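PDB 3CE8: putative PII-like nitrogen regulatory protein from Shewanella baltica, which is of unknown function but, as a DUF3240 family member with a PII-like fold, may act in nitrogen regulation. Local coordinates for residues D37-D40 / T41-L45. Residues are numbered along the deposited sequence; the frame is centred on the assembly and turned at random.
Sequences DIVD and TLIEL. With EDO (1,2-ethanediol), chain D.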
loop_
_atom_site.group_PDB
_atom_site.type_symbol
_atom_site.label_atom_id
_atom_site.label_comp_id
_atom_site.label_asym_id
_atom_site.label_seq_id
_atom_site.Cartn_x
_atom_site.Cartn_y
_atom_site.Cartn_z
ATOM N N ASP A 37 -14.013 -15.231 -6.741
ATOM C CA ASP A 37 -13.584 -16.543 -6.241
ATOM C C ASP A 37 -12.627 -16.311 -5.083
ATOM O O ASP A 37 -12.601 -17.064 -4.108
ATOM C CB ASP A 37 -12.915 -17.363 -7.345
ATOM C CG ASP A 37 -13.864 -17.678 -8.489
ATOM O OD1 ASP A 37 -14.948 -18.232 -8.227
ATOM O OD2 ASP A 37 -13.538 -17.362 -9.652
ATOM N N ILE A 38 -11.875 -15.227 -5.184
ATOM C CA ILE A 38 -10.916 -14.908 -4.145
ATOM C C ILE A 38 -11.685 -14.405 -2.926
ATOM O O ILE A 38 -11.378 -14.739 -1.783
ATOM C CB ILE A 38 -9.866 -13.867 -4.569
ATOM C CG1 ILE A 38 -8.851 -14.477 -5.529
ATOM C CG2 ILE A 38 -9.085 -13.352 -3.349
ATOM C CD1 ILE A 38 -7.784 -13.498 -6.000
ATOM N N VAL A 39 -12.699 -13.603 -3.180
ATOM C CA VAL A 39 -13.486 -13.023 -2.090
ATOM C C VAL A 39 -14.141 -14.154 -1.319
ATOM O O VAL A 39 -14.178 -14.161 -0.097
ATOM C CB VAL A 39 -14.524 -12.014 -2.629
ATOM C CG1 VAL A 39 -15.664 -11.737 -1.606
ATOM C CG2 VAL A 39 -13.806 -10.751 -3.041
ATOM N N ASP A 40 -14.589 -15.140 -2.071
ATOM C CA ASP A 40 -15.295 -16.282 -1.512
ATOM C C ASP A 40 -14.414 -17.096 -0.610
ATOM O O ASP A 40 -14.847 -17.627 0.407
ATOM C CB ASP A 40 -15.826 -17.196 -2.617
ATOM C CG ASP A 40 -17.051 -16.613 -3.331
ATOM O OD1 ASP A 40 -17.627 -15.619 -2.842
ATOM O OD2 ASP A 40 -17.448 -17.161 -4.378
ATOM N N THR A 41 -13.152 -17.166 -0.980
ATOM C CA THR A 41 -12.191 -17.972 -0.236
ATOM C C THR A 41 -11.881 -17.302 1.075
ATOM O O THR A 41 -11.856 -17.935 2.129
ATOM C CB THR A 41 -10.884 -18.123 -0.995
ATOM O OG1 THR A 41 -11.090 -19.005 -2.100
ATOM C CG2 THR A 41 -9.791 -18.686 -0.096
ATOM N N LEU A 42 -11.712 -15.989 0.985
ATOM C CA LEU A 42 -11.252 -15.190 2.108
ATOM C C LEU A 42 -12.300 -15.126 3.174
ATOM O O LEU A 42 -11.994 -15.239 4.362
ATOM C CB LEU A 42 -10.879 -13.767 1.662
ATOM C CG LEU A 42 -9.695 -13.672 0.704
ATOM C CD1 LEU A 42 -9.563 -12.306 0.090
ATOM C CD2 LEU A 42 -8.413 -14.084 1.452
ATOM N N ILE A 43 -13.548 -14.965 2.742
ATOM C CA ILE A 43 -14.666 -14.774 3.700
ATOM C C ILE A 43 -14.858 -16.030 4.516
ATOM O O ILE A 43 -15.479 -16.001 5.585
ATOM C CB ILE A 43 -16.059 -14.363 3.066
ATOM C CG1 ILE A 43 -16.540 -15.428 2.087
ATOM C CG2 ILE A 43 -16.021 -12.983 2.407
ATOM C CD1 ILE A 43 -17.951 -15.218 1.636
ATOM N N GLU A 44 -14.261 -17.112 4.044
ATOM C CA GLU A 44 -14.492 -18.417 4.659
ATOM C C GLU A 44 -13.383 -18.791 5.646
ATOM O O GLU A 44 -13.484 -19.719 6.440
ATOM C CB GLU A 44 -14.633 -19.449 3.547
ATOM C CG GLU A 44 -15.630 -20.474 3.876
ATOM C CD GLU A 44 -17.008 -19.836 4.145
ATOM O OE1 GLU A 44 -17.552 -19.170 3.226
ATOM O OE2 GLU A 44 -17.550 -20.004 5.271
ATOM N N LEU A 45 -12.319 -18.020 5.578
ATOM C CA LEU A 45 -11.145 -18.212 6.431
ATOM C C LEU A 45 -11.365 -17.497 7.781
ATOM O O LEU A 45 -11.417 -16.254 7.860
ATOM C CB LEU A 45 -9.871 -17.743 5.713
ATOM C CG LEU A 45 -9.443 -18.576 4.486
ATOM C CD1 LEU A 45 -8.287 -17.940 3.693
ATOM C CD2 LEU A 45 -9.090 -20.018 4.897
HETATM C C1 EDO D . -11.474 -21.444 2.606
HETATM O O1 EDO D . -12.338 -20.939 1.582
HETATM C C2 EDO D . -12.168 -21.848 3.912
HETATM O O2 EDO D . -11.379 -22.841 4.561
#
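The last turns of helix 35-42, the first helix of a PII-like, ferredoxin-like alpha+beta fold, join Asp37, Ile38 and Val39 to Thr41, Leu42 and Ile43, and they illustrate how an amphipathic helix serves a sheet on one side and solvent on the other. Two i to i+4 bonds are well formed: Leu42 N donates to Ile38 O at 3.1 Å, and Ile43 N to Val39 O at 3.0 Å with an N-H...O angle of 156°. One rung is doubled. Asp37 O takes both the backbone N and the hydroxyl OG1 of Thr41, which arrive from opposite faces of the carbonyl plane, OG1 at 3.2 Å. The hydroxyl turns back along the helix because OG1 lies anti to its own carbonyl carbon (chi1 -72°), while the methyl CG2 takes the position opposite the backbone N. A valine in place of Thr41 would probably leave Asp37 O with the backbone N-H alone of these two donors, its second hydrogen bond lost. On the buried face, Ile38 and Leu42 run side by side in the same direction, with Ile38 CG2 against Leu42 CD1 at 3.6 Å; both reach Phe81 of strand 74-86, and Ile38 also meets Leu97 of helix 90-100. Val39 CG1 and Ile43 CG2 make a looser pair at 4.2 Å, bordered by Phe59 and Glu73 of a second subunit. From Leu42 to Leu45 the chain makes a type I beta turn, Leu45 N bonding back to Leu42 O. Beside this turn sits a 1,2-ethanediol, probably from the crystallisation liquor, with C1 3.6 Å from Leu45 CD2; its O1 donates to Thr41 O at 3.1 Å.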